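Local coordinates for uncharacterized protein (Cricetid herpesvirus 2, PDB 4ZKQ) that binds chemokines as a viral protein of a rodent gammaherpesvirus, probably acting as a decoy receptor that keeps them from host receptors, at residues Thr70-Leu75 with Glu145-Leu150; Leu190-Val195 with Thr207-Thr212; Thr211-Lys216 with Ser234-Leu239; Leu239-Phe244 with Val262-Ser267. All blocks are in the same frame, centred on the assembly; numbering follows the deposited sequence.

In the fold
The four contacts have centres 10 to 15 Å apart, and all are antiparallel strand pairs. Interaction 1, which comes first along the chain, joins the two middle strands of a separate four-stranded sheet. Interactions 2, 3 and 4 then follow in series through one mixed sheet: strand 190-195 pairs with 206-223, 206-223 with 233-244, and 233-244 with 260-263. Interactions 2 and 3 share Thr211 and Thr212, while 3 and 4 share Leu239. The two sheets pack on each other, Leu147 meeting Leu238 and Pro74 meeting Leu213, an arrangement consistent with a beta-sandwich in this chemokine-binding protein.

Interaction 1: Thr70-Leu75 with Glu145-Leu150; sequences TAVLPL and ESLAVL
CG stands anti to the carbonyl carbon in both Leu73 (chi1 -57°) and Leu150 (chi1 -63°), which project from the same face of the sheet; their side chains cross obliquely, with CD1 of Leu73 3.7 Å from CD1 of Leu150. Val72 has CG1 anti to the backbone N (chi1 178°), and on the other side of the sheet this methyl meets CD1 of Leu147 at 3.9 Å. Thr70 adds its methyl, CG2 lying 3.7 Å from CG1 of Val149. These pairs flank the middle of a four-stranded antiparallel sheet, in which strands 68-74 and 147-152 are the inner two. Paired backbone bonds tie Ala71 to Leu150 and Leu73 to Ala148, with Leu73 N 2.8 Å from Ala148 O. Beyond Pro74, which pairs with Leu147 in a non-hydrogen-bonded position, Leu75 N donates to Ser146 O at 2.9 Å. Leu75 folds over the partner segment there, CD1 resting 3.7 Å from CB of Ser146 and CD2 3.8 Å from CB of Ala148. Ser146 OG turns to the carbonyl of Thr143, and Thr70 OG1 to that of Lys68. Leu147 also touches Leu238 and Thr240 of strand 233-244, on the side where the second sheet packs.

Interaction 2: Leu190-Val195 with Thr207-Thr212; sequences LEMKQV and TCIATT
Leu190-Val195 and Thr207-Thr212 are the two arms of a beta hairpin, paired antiparallel in the large mixed sheet; the face of Met192, Ile209 and Thr211 is turned to strand 63-65. Two full hydrogen-bonded pairs, Glu191 with Thr212 and Lys193 with Ala210, hold the arms in register; Thr212 N to Glu191 O is 2.8 Å. At the end away from the turn, the carboxylate of Glu191 leads off to a salt bridge with Lys61. On the face bearing Met192, Ile209 and Thr211, the branch point of Leu190 presses on the threonine, CG lying 3.8 Å from CG2 of Thr211. Leu190 CG stands anti to the backbone N (chi1 -176°), which carries it across to that methyl. Met192 and Ile209 continue towards strand 63-65, touching Leu63 and Leu65 respectively, and CE of Met192 packs against the backbone of Thr70. The other face carries Val195, whose CG2 lies 3.9 Å from CB of Cys208 while CG1 meets the methyl of Ala210. The disulfide from Cys208 to Cys197 adds a covalent link near the turn end of the hairpin. Gln194, extended beyond CG, crosses the end of Thr207 with its amide, NE2 lying 3.5 Å from the methyl CG2 of Thr207. At the turn end a water bridges both arms: it accepts from Gln194 NE2 and from Cys208 N, and donates to Val195 O at 2.9 Å.

Interaction 3: Thr211-Lys216 with Ser234-Leu239; sequences TTLSKK and STRVLL
Six backbone hydrogen bonds join Thr211-Lys216 to Ser234-Leu239, two in each of the pairs Thr211 with Leu238, Leu213 with Arg236, and Lys215 with Ser234. Leu213 N to Arg236 O, at 2.7 Å, is close to straight, with an N-H...O angle of 174°. The extended Arg236 chain carries NH1 to a hydrogen bond with Ser76 O, while the ammonium of Lys215 is gripped by Asp78 in a salt bridge and by Gln24 and Thr56. A water spans the two strands on the more open face, donating to Ser214 OG at 2.9 Å and lying 2.6 Å from Thr235 OG1. Beside it, the methyl CG2 of Thr212 meets CG2 of Thr235 at 3.9 Å and also approaches CG2 of Val237. On the opposite face Leu213 and Arg236 lie side by side and point the same way, CD1 of the leucine 3.8 Å from NH1 of the arginine. Both Leu213 and Arg236 rest on Pro74 of strand 68-74, which belongs to the other sheet, while Leu213 also touches Leu190 of strand 190-195, the next strand on the other side of 206-223.

Interaction 4: Leu239-Phe244 with Val262-Ser267; sequences LTALGF and VHLIDS. With NAG (2-acetamido-2-deoxy-beta-D-glucopyranose), chain B.
The side chain of Leu264 fills the hollow between Leu239 and Ala241, with CD1 3.9 Å from both CG of Leu239 and CB of Ala241. Leu264 CG lies anti to the carbonyl carbon (chi1 -57°), which turns the branch towards Ala241. Leu239 points toward Leu264 and crosses it, CD2 meeting CB of Leu264 at 3.7 Å. CD1 of Leu264 further reaches the disulfide sulfur of Cys208. Three backbone bonds set this fit: Val262 and Ala241 exchange two, and Leu264 N donates to Leu239 O at 2.9 Å. On the other face, Thr240 and His263 are linked by a water 2.7 Å from Thr240 OG1 and 2.8 Å from His263 ND1, lying in the plane of the imidazole at its edge. At the far end of the strand, O3 of the N-acetylglucosamine lies 3.4 Å above the plane of the Phe244 ring, over the centre of one face. The pairing is that of a short antiparallel strand, 260-263, running alongside the long strand 233-244 of the mixed sheet.

Interaction 1: Thr70-Leu75 with Glu145-Leu150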
loop_
_atom_site.group_PDB
_atom_site.type_symbol
_atom_site.label_atom_id
_atom_site.label_comp_id
_atom_site.label_asym_id
_atom_site.label_seq_id
_atom_site.Cartn_x
_atom_site.Cartn_y
_atom_site.Cartn_z
ATOM N N THR A 70 -0.241 7.295 20.337
ATOM C CA THR A 70 0.521 6.847 19.179
ATOM C C THR A 70 -0.339 6.101 18.162
ATOM O O THR A 70 -1.064 5.173 18.526
ATOM C CB THR A 70 1.666 5.923 19.625
ATOM O OG1 THR A 70 2.452 6.590 20.621
ATOM C CG2 THR A 70 2.546 5.528 18.442
ATOM N N ALA A 71 -0.243 6.507 16.895
ATOM C CA ALA A 71 -0.887 5.801 15.786
ATOM C C ALA A 71 0.182 5.216 14.873
ATOM O O ALA A 71 1.220 5.837 14.641
ATOM C CB ALA A 71 -1.796 6.731 15.011
ATOM N N VAL A 72 -0.074 4.016 14.376
ATOM C CA VAL A 72 0.858 3.315 13.508
ATOM C C VAL A 72 0.123 2.936 12.236
ATOM O O VAL A 72 -0.756 2.077 12.250
ATOM C CB VAL A 72 1.436 2.061 14.188
ATOM C CG1 VAL A 72 2.377 1.320 13.247
ATOM C CG2 VAL A 72 2.164 2.450 15.476
ATOM N N LEU A 73 0.489 3.592 11.139
ATOM C CA LEU A 73 -0.211 3.426 9.868
ATOM C C LEU A 73 0.682 2.762 8.819
ATOM O O LEU A 73 1.854 3.109 8.685
ATOM C CB LEU A 73 -0.691 4.787 9.366
ATOM C CG LEU A 73 -1.590 5.559 10.321
ATOM C CD1 LEU A 73 -1.840 6.948 9.793
ATOM C CD2 LEU A 73 -2.906 4.834 10.537
ATOM N N PRO A 74 0.136 1.793 8.072
ATOM C CA PRO A 74 0.922 1.214 6.985
ATOM C C PRO A 74 0.990 2.172 5.804
ATOM O O PRO A 74 -0.017 2.816 5.513
ATOM C CB PRO A 74 0.137 -0.043 6.626
ATOM C CG PRO A 74 -1.279 0.338 6.905
ATOM C CD PRO A 74 -1.223 1.225 8.124
ATOM N N LEU A 75 2.132 2.266 5.130
ATOM C CA LEU A 75 2.209 3.131 3.960
ATOM C C LEU A 75 1.374 2.531 2.830
ATOM O O LEU A 75 0.846 3.263 1.999
ATOM C CB LEU A 75 3.660 3.367 3.534
ATOM C CG LEU A 75 4.516 4.177 4.522
ATOM C CD1 LEU A 75 5.797 4.647 3.853
ATOM C CD2 LEU A 75 3.792 5.380 5.115
ATOM N N GLU A 145 5.970 -2.132 2.888
ATOM C CA GLU A 145 5.747 -2.620 4.243
ATOM C C GLU A 145 6.048 -1.568 5.307
ATOM O O GLU A 145 5.839 -1.800 6.500
ATOM C CB GLU A 145 6.609 -3.862 4.484
ATOM C CG GLU A 145 6.630 -4.822 3.303
ATOM C CD GLU A 145 7.103 -6.207 3.686
ATOM O OE1 GLU A 145 8.282 -6.527 3.427
ATOM O OE2 GLU A 145 6.293 -6.973 4.248
ATOM N N SER A 146 6.530 -0.408 4.880
ATOM C CA SER A 146 6.938 0.625 5.825
ATOM C C SER A 146 5.754 1.245 6.533
ATOM O O SER A 146 4.602 1.031 6.155
ATOM C CB SER A 146 7.742 1.712 5.111
ATOM O OG SER A 146 8.856 1.146 4.459
ATOM N N LEU A 147 6.058 2.021 7.570
ATOM C CA LEU A 147 5.048 2.575 8.449
ATOM C C LEU A 147 5.236 4.064 8.650
ATOM O O LEU A 147 6.343 4.586 8.544
ATOM C CB LEU A 147 5.096 1.877 9.806
ATOM C CG LEU A 147 5.130 0.354 9.784
ATOM C CD1 LEU A 147 5.383 -0.148 11.189
ATOM C CD2 LEU A 147 3.832 -0.206 9.222
ATOM N N ALA A 148 4.128 4.736 8.931
ATOM C CA ALA A 148 4.147 6.103 9.404
ATOM C C ALA A 148 3.633 6.062 10.825
ATOM O O ALA A 148 2.653 5.376 11.110
ATOM C CB ALA A 148 3.294 6.999 8.548
ATOM N N VAL A 149 4.309 6.780 11.713
ATOM C CA VAL A 149 3.949 6.791 13.120
ATOM C C VAL A 149 3.674 8.222 13.522
ATOM O O VAL A 149 4.464 9.116 13.237
ATOM C CB VAL A 149 5.060 6.182 13.996
ATOM C CG1 VAL A 149 4.623 6.126 15.453
ATOM C CG2 VAL A 149 5.404 4.794 13.510
ATOM N N LEU A 150 2.528 8.436 14.155
ATOM C CA LEU A 150 2.156 9.750 14.648
ATOM C C LEU A 150 2.130 9.720 16.161
ATOM O O LEU A 150 1.672 8.743 16.754
ATOM C CB LEU A 150 0.793 10.181 14.109
ATOM C CG LEU A 150 0.688 10.349 12.591
ATOM C CD1 LEU A 150 0.368 9.016 11.946
ATOM C CD2 LEU A 150 -0.372 11.372 12.268
#

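Interaction 2: Leu190-Val195 with Thr207-Thr212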
loop_
_atom_site.group_PDB
_atom_site.type_symbol
_atom_site.label_atom_id
_atom_site.label_comp_id
_atom_site.label_asym_id
_atom_site.label_seq_id
_atom_site.Cartn_x
_atom_site.Cartn_y
_atom_site.Cartn_z
ATOM N N LEU A 190 -8.907 -1.855 11.359
ATOM C CA LEU A 190 -7.594 -1.780 11.985
ATOM C C LEU A 190 -7.761 -1.951 13.484
ATOM O O LEU A 190 -8.483 -1.190 14.122
ATOM C CB LEU A 190 -6.900 -0.450 11.691
ATOM C CG LEU A 190 -5.464 -0.254 12.212
ATOM C CD1 LEU A 190 -4.718 0.723 11.315
ATOM C CD2 LEU A 190 -5.441 0.267 13.642
ATOM N N GLU A 191 -7.095 -2.958 14.031
ATOM C CA GLU A 191 -7.045 -3.169 15.475
ATOM C C GLU A 191 -5.582 -3.131 15.901
ATOM O O GLU A 191 -4.734 -3.725 15.237
ATOM C CB GLU A 191 -7.682 -4.509 15.856
ATOM C CG GLU A 191 -9.144 -4.684 15.425
ATOM C CD GLU A 191 -10.139 -3.928 16.295
ATOM O OE1 GLU A 191 -9.725 -3.067 17.098
ATOM O OE2 GLU A 191 -11.353 -4.205 16.173
ATOM N N MET A 192 -5.283 -2.415 16.980
ATOM C CA MET A 192 -3.921 -2.372 17.506
ATOM C C MET A 192 -3.910 -2.721 18.989
ATOM O O MET A 192 -4.794 -2.312 19.741
ATOM C CB MET A 192 -3.295 -0.993 17.277
ATOM C CG MET A 192 -4.009 0.136 17.975
ATOM S SD MET A 192 -3.511 1.782 17.399
ATOM C CE MET A 192 -1.725 1.664 17.491
ATOM N N LYS A 193 -2.913 -3.499 19.398
ATOM C CA LYS A 193 -2.744 -3.836 20.807
ATOM C C LYS A 193 -1.272 -4.018 21.155
ATOM O O LYS A 193 -0.497 -4.566 20.373
ATOM C CB LYS A 193 -3.526 -5.104 21.155
ATOM C CG LYS A 193 -3.121 -6.343 20.364
ATOM C CD LYS A 193 -3.754 -7.605 20.948
ATOM C CE LYS A 193 -3.575 -8.804 20.022
ATOM N NZ LYS A 193 -3.016 -9.988 20.734
ATOM N N GLN A 194 -0.889 -3.548 22.332
ATOM C CA GLN A 194 0.458 -3.781 22.811
ATOM C C GLN A 194 0.604 -5.244 23.196
ATOM O O GLN A 194 -0.283 -5.822 23.826
ATOM C CB GLN A 194 0.782 -2.873 23.993
ATOM C CG GLN A 194 2.178 -3.086 24.536
ATOM C CD GLN A 194 2.526 -2.105 25.622
ATOM O OE1 GLN A 194 1.691 -1.305 26.041
ATOM N NE2 GLN A 194 3.769 -2.152 26.083
ATOM N N VAL A 195 1.717 -5.840 22.783
ATOM C CA VAL A 195 2.036 -7.222 23.101
ATOM C C VAL A 195 3.419 -7.279 23.734
ATOM O O VAL A 195 4.204 -6.339 23.609
ATOM C CB VAL A 195 2.005 -8.122 21.850
ATOM C CG1 VAL A 195 0.583 -8.254 21.317
ATOM C CG2 VAL A 195 2.942 -7.580 20.774
ATOM N N THR A 207 8.986 -1.264 22.768
ATOM C CA THR A 207 7.561 -1.466 22.965
ATOM C C THR A 207 7.008 -2.129 21.714
ATOM O O THR A 207 7.184 -1.609 20.614
ATOM C CB THR A 207 6.844 -0.132 23.228
ATOM O OG1 THR A 207 7.475 0.537 24.325
ATOM C CG2 THR A 207 5.371 -0.347 23.545
ATOM N N CYS A 208 6.361 -3.279 21.882
ATOM C CA CYS A 208 5.877 -4.055 20.746
ATOM C C CYS A 208 4.368 -3.923 20.572
ATOM O O CYS A 208 3.601 -4.005 21.535
ATOM C CB CYS A 208 6.264 -5.523 20.901
ATOM S SG CYS A 208 8.049 -5.798 20.864
ATOM N N ILE A 209 3.966 -3.711 19.323
ATOM C CA ILE A 209 2.570 -3.495 18.957
ATOM C C ILE A 209 2.191 -4.426 17.825
ATOM O O ILE A 209 2.922 -4.535 16.836
ATOM C CB ILE A 209 2.304 -2.052 18.488
ATOM C CG1 ILE A 209 2.767 -1.037 19.529
ATOM C CG2 ILE A 209 0.818 -1.840 18.171
ATOM C CD1 ILE A 209 3.546 0.091 18.906
ATOM N N ALA A 210 1.045 -5.085 17.973
ATOM C CA ALA A 210 0.457 -5.862 16.898
ATOM C C ALA A 210 -0.671 -5.045 16.279
ATOM O O ALA A 210 -1.559 -4.576 16.989
ATOM C CB ALA A 210 -0.057 -7.198 17.406
ATOM N N THR A 211 -0.607 -4.849 14.964
ATOM C CA THR A 211 -1.657 -4.154 14.229
ATOM C C THR A 211 -2.270 -5.133 13.246
ATOM O O THR A 211 -1.578 -5.649 12.373
ATOM C CB THR A 211 -1.121 -2.921 13.471
ATOM O OG1 THR A 211 -0.611 -1.969 14.409
ATOM C CG2 THR A 211 -2.231 -2.255 12.642
ATOM N N THR A 212 -3.559 -5.412 13.406
ATOM C CA THR A 212 -4.258 -6.310 12.497
ATOM C C THR A 212 -5.078 -5.486 11.510
ATOM O O THR A 212 -5.911 -4.672 11.906
ATOM C CB THR A 212 -5.157 -7.299 13.266
ATOM O OG1 THR A 212 -4.364 -7.994 14.235
ATOM C CG2 THR A 212 -5.795 -8.317 12.321
HETATM O O HOH W 1 5.574 -3.978 24.555
#

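Interaction 3: Thr211-Lys216 with Ser234-Leu239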
loop_
_atom_site.group_PDB
_atom_site.type_symbol
_atom_site.label_atom_id
_atom_site.label_comp_id
_atom_site.label_asym_id
_atom_site.label_seq_id
_atom_site.Cartn_x
_atom_site.Cartn_y
_atom_site.Cartn_z
ATOM N N THR A 211 -0.607 -4.849 14.964
ATOM C CA THR A 211 -1.657 -4.154 14.229
ATOM C C THR A 211 -2.270 -5.133 13.246
ATOM O O THR A 211 -1.578 -5.649 12.373
ATOM C CB THR A 211 -1.121 -2.921 13.471
ATOM O OG1 THR A 211 -0.611 -1.969 14.409
ATOM C CG2 THR A 211 -2.231 -2.255 12.642
ATOM N N THR A 212 -3.559 -5.412 13.406
ATOM C CA THR A 212 -4.258 -6.310 12.497
ATOM C C THR A 212 -5.078 -5.486 11.510
ATOM O O THR A 212 -5.911 -4.672 11.906
ATOM C CB THR A 212 -5.157 -7.299 13.266
ATOM O OG1 THR A 212 -4.364 -7.994 14.235
ATOM C CG2 THR A 212 -5.795 -8.317 12.321
ATOM N N LEU A 213 -4.799 -5.688 10.227
ATOM C CA LEU A 213 -5.520 -5.033 9.146
ATOM C C LEU A 213 -6.469 -6.037 8.517
ATOM O O LEU A 213 -6.035 -7.086 8.053
ATOM C CB LEU A 213 -4.545 -4.488 8.098
ATOM C CG LEU A 213 -3.481 -3.511 8.605
ATOM C CD1 LEU A 213 -2.439 -3.232 7.529
ATOM C CD2 LEU A 213 -4.118 -2.219 9.078
ATOM N N SER A 214 -7.759 -5.719 8.505
ATOM C CA SER A 214 -8.762 -6.617 7.941
ATOM C C SER A 214 -9.615 -5.871 6.931
ATOM O O SER A 214 -10.286 -4.909 7.283
ATOM C CB SER A 214 -9.649 -7.202 9.044
ATOM O OG SER A 214 -8.866 -7.761 10.083
ATOM N N LYS A 215 -9.572 -6.320 5.680
ATOM C CA LYS A 215 -10.319 -5.701 4.601
ATOM C C LYS A 215 -11.355 -6.657 4.037
ATOM O O LYS A 215 -11.056 -7.820 3.744
ATOM C CB LYS A 215 -9.382 -5.244 3.481
ATOM C CG LYS A 215 -10.119 -4.805 2.209
ATOM C CD LYS A 215 -9.154 -4.243 1.161
ATOM C CE LYS A 215 -8.640 -2.850 1.533
ATOM N NZ LYS A 215 -7.561 -2.376 0.605
ATOM N N LYS A 216 -12.569 -6.157 3.858
ATOM C CA LYS A 216 -13.596 -6.942 3.190
ATOM C C LYS A 216 -13.404 -6.839 1.683
ATOM O O LYS A 216 -13.729 -5.831 1.054
ATOM C CB LYS A 216 -15.002 -6.493 3.579
ATOM C CG LYS A 216 -16.092 -7.322 2.886
ATOM C CD LYS A 216 -17.489 -6.976 3.370
ATOM C CE LYS A 216 -18.550 -7.808 2.657
ATOM N NZ LYS A 216 -19.925 -7.308 2.947
ATOM N N SER A 234 -9.348 -10.124 3.626
ATOM C CA SER A 234 -7.898 -10.058 3.546
ATOM C C SER A 234 -7.368 -9.588 4.890
ATOM O O SER A 234 -7.675 -8.477 5.322
ATOM C CB SER A 234 -7.459 -9.110 2.425
ATOM O OG SER A 234 -6.050 -8.989 2.384
ATOM N N THR A 235 -6.598 -10.441 5.556
ATOM C CA THR A 235 -6.060 -10.120 6.868
ATOM C C THR A 235 -4.538 -10.051 6.844
ATOM O O THR A 235 -3.875 -10.940 6.315
ATOM C CB THR A 235 -6.479 -11.157 7.916
ATOM O OG1 THR A 235 -7.904 -11.285 7.922
ATOM C CG2 THR A 235 -6.002 -10.740 9.293
ATOM N N ARG A 236 -4.002 -8.999 7.452
ATOM C CA ARG A 236 -2.560 -8.777 7.534
ATOM C C ARG A 236 -2.246 -8.336 8.956
ATOM O O ARG A 236 -2.934 -7.479 9.510
ATOM C CB ARG A 236 -2.123 -7.732 6.496
ATOM C CG ARG A 236 -0.688 -7.222 6.610
ATOM C CD ARG A 236 -0.313 -6.339 5.403
ATOM N NE ARG A 236 0.944 -5.620 5.633
ATOM C CZ ARG A 236 1.152 -4.329 5.373
ATOM N NH1 ARG A 236 0.194 -3.572 4.854
ATOM N NH2 ARG A 236 2.337 -3.787 5.636
ATOM N N VAL A 237 -1.226 -8.942 9.556
ATOM C CA VAL A 237 -0.825 -8.580 10.908
ATOM C C VAL A 237 0.578 -8.007 10.890
ATOM O O VAL A 237 1.524 -8.664 10.454
ATOM C CB VAL A 237 -0.876 -9.783 11.871
ATOM C CG1 VAL A 237 -0.370 -9.381 13.250
ATOM C CG2 VAL A 237 -2.291 -10.322 11.972
ATOM N N LEU A 238 0.697 -6.770 11.354
ATOM C CA LEU A 238 1.993 -6.125 11.502
ATOM C C LEU A 238 2.476 -6.317 12.921
ATOM O O LEU A 238 1.717 -6.122 13.867
ATOM C CB LEU A 238 1.907 -4.634 11.198
ATOM C CG LEU A 238 1.027 -4.195 10.033
ATOM C CD1 LEU A 238 1.041 -2.685 9.931
ATOM C CD2 LEU A 238 1.498 -4.819 8.747
ATOM N N LEU A 239 3.739 -6.691 13.070
ATOM C CA LEU A 239 4.365 -6.726 14.378
ATOM C C LEU A 239 5.484 -5.698 14.393
ATOM O O LEU A 239 6.460 -5.822 13.656
ATOM C CB LEU A 239 4.887 -8.125 14.697
ATOM C CG LEU A 239 5.352 -8.328 16.143
ATOM C CD1 LEU A 239 4.226 -8.072 17.141
ATOM C CD2 LEU A 239 5.918 -9.729 16.320
HETATM O O HOH W 2 -9.097 -10.607 10.083
#

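Interaction 4: Leu239-Phe244 with Val262-Ser267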
loop_
_atom_site.group_PDB
_atom_site.type_symbol
_atom_site.label_atom_id
_atom_site.label_comp_id
_atom_site.label_asym_id
_atom_site.label_seq_id
_atom_site.Cartn_x
_atom_site.Cartn_y
_atom_site.Cartn_z
ATOM N N LEU A 239 3.739 -6.691 13.070
ATOM C CA LEU A 239 4.365 -6.726 14.378
ATOM C C LEU A 239 5.484 -5.698 14.393
ATOM O O LEU A 239 6.460 -5.822 13.656
ATOM C CB LEU A 239 4.887 -8.125 14.697
ATOM C CG LEU A 239 5.352 -8.328 16.143
ATOM C CD1 LEU A 239 4.226 -8.072 17.141
ATOM C CD2 LEU A 239 5.918 -9.729 16.320
ATOM N N THR A 240 5.316 -4.676 15.224
ATOM C CA THR A 240 6.175 -3.505 15.198
ATOM C C THR A 240 6.778 -3.196 16.560
ATOM O O THR A 240 6.058 -3.126 17.553
ATOM C CB THR A 240 5.395 -2.268 14.726
ATOM O OG1 THR A 240 4.681 -2.582 13.524
ATOM C CG2 THR A 240 6.343 -1.113 14.471
ATOM N N ALA A 241 8.094 -2.988 16.589
ATOM C CA ALA A 241 8.792 -2.498 17.780
ATOM C C ALA A 241 9.034 -0.994 17.699
ATOM O O ALA A 241 9.642 -0.511 16.747
ATOM C CB ALA A 241 10.118 -3.228 17.953
ATOM N N LEU A 242 8.546 -0.260 18.694
ATOM C CA LEU A 242 8.857 1.157 18.847
ATOM C C LEU A 242 9.905 1.345 19.936
ATOM O O LEU A 242 9.932 0.587 20.901
ATOM C CB LEU A 242 7.612 1.958 19.210
ATOM C CG LEU A 242 6.439 1.885 18.229
ATOM C CD1 LEU A 242 5.357 2.846 18.672
ATOM C CD2 LEU A 242 6.892 2.197 16.823
ATOM N N GLY A 243 10.735 2.374 19.799
ATOM C CA GLY A 243 11.761 2.657 20.787
ATOM C C GLY A 243 12.821 3.609 20.271
ATOM O O GLY A 243 12.597 4.332 19.300
ATOM N N PHE A 244 13.980 3.613 20.926
ATOM C CA PHE A 244 15.068 4.513 20.554
ATOM C C PHE A 244 16.343 3.731 20.318
ATOM O O PHE A 244 16.676 2.823 21.081
ATOM C CB PHE A 244 15.294 5.567 21.636
ATOM C CG PHE A 244 14.039 6.242 22.092
ATOM C CD1 PHE A 244 13.253 5.672 23.077
ATOM C CD2 PHE A 244 13.643 7.449 21.540
ATOM C CE1 PHE A 244 12.094 6.290 23.501
ATOM C CE2 PHE A 244 12.484 8.074 21.962
ATOM C CZ PHE A 244 11.710 7.494 22.942
ATOM N N VAL A 262 11.146 -0.734 14.328
ATOM C CA VAL A 262 11.753 -1.879 13.670
ATOM C C VAL A 262 10.660 -2.903 13.401
ATOM O O VAL A 262 9.769 -3.089 14.230
ATOM C CB VAL A 262 12.876 -2.509 14.535
ATOM C CG1 VAL A 262 13.365 -3.812 13.929
ATOM C CG2 VAL A 262 14.033 -1.541 14.688
ATOM N N HIS A 263 10.711 -3.544 12.235
ATOM C CA HIS A 263 9.813 -4.654 11.926
ATOM C C HIS A 263 10.232 -5.907 12.688
ATOM O O HIS A 263 11.414 -6.245 12.717
ATOM C CB HIS A 263 9.809 -4.961 10.424
ATOM C CG HIS A 263 9.302 -3.841 9.571
ATOM N ND1 HIS A 263 7.996 -3.392 9.628
ATOM C CD2 HIS A 263 9.914 -3.088 8.632
ATOM C CE1 HIS A 263 7.835 -2.410 8.770
ATOM N NE2 HIS A 263 8.985 -2.199 8.146
ATOM N N LEU A 264 9.265 -6.599 13.284
ATOM C CA LEU A 264 9.523 -7.880 13.944
ATOM C C LEU A 264 8.951 -9.040 13.126
ATOM O O LEU A 264 7.993 -8.867 12.374
ATOM C CB LEU A 264 8.931 -7.883 15.354
ATOM C CG LEU A 264 9.431 -6.772 16.278
ATOM C CD1 LEU A 264 8.642 -6.783 17.578
ATOM C CD2 LEU A 264 10.925 -6.912 16.548
ATOM N N ILE A 265 9.548 -10.219 13.281
ATOM C CA ILE A 265 9.142 -11.408 12.532
ATOM C C ILE A 265 7.941 -12.085 13.193
ATOM O O ILE A 265 7.715 -11.925 14.393
ATOM C CB ILE A 265 10.301 -12.433 12.427
ATOM C CG1 ILE A 265 11.599 -11.749 11.989
ATOM C CG2 ILE A 265 9.949 -13.553 11.451
ATOM C CD1 ILE A 265 12.830 -12.633 12.104
ATOM N N ASP A 266 7.172 -12.838 12.410
ATOM C CA ASP A 266 6.056 -13.614 12.947
ATOM C C ASP A 266 6.547 -14.673 13.940
ATOM O O ASP A 266 7.654 -15.196 13.808
ATOM C CB ASP A 266 5.254 -14.274 11.813
ATOM C CG ASP A 266 6.136 -14.959 10.776
ATOM O OD1 ASP A 266 7.219 -15.465 11.136
ATOM O OD2 ASP A 266 5.741 -14.993 9.590
ATOM N N SER A 267 5.722 -14.976 14.939
ATOM C CA SER A 267 6.087 -15.948 15.969
ATOM C C SER A 267 6.277 -17.339 15.371
ATOM O O SER A 267 7.265 -18.018 15.650
ATOM C CB SER A 267 5.026 -15.986 17.073
ATOM O OG SER A 267 3.755 -16.339 16.555
HETATM C C1 NAG B . 13.500 9.332 27.658
HETATM C C2 NAG B . 14.295 8.645 26.600
HETATM C C3 NAG B . 14.509 9.615 25.417
HETATM C C4 NAG B . 13.214 10.311 24.974
HETATM C C5 NAG B . 12.366 10.764 26.140
HETATM C C6 NAG B . 10.988 11.167 25.634
HETATM C C7 NAG B . 16.406 7.343 26.406
HETATM C C8 NAG B . 17.735 6.956 26.967
HETATM N N2 NAG B . 15.554 8.264 27.123
HETATM O O3 NAG B . 15.007 8.897 24.332
HETATM O O4 NAG B . 13.558 11.437 24.196
HETATM O O5 NAG B . 12.233 9.709 27.078
HETATM O O6 NAG B . 10.159 11.545 26.726
HETATM O O7 NAG B . 16.045 6.880 25.338
HETATM O O HOH W 3 5.997 -3.823 11.471
#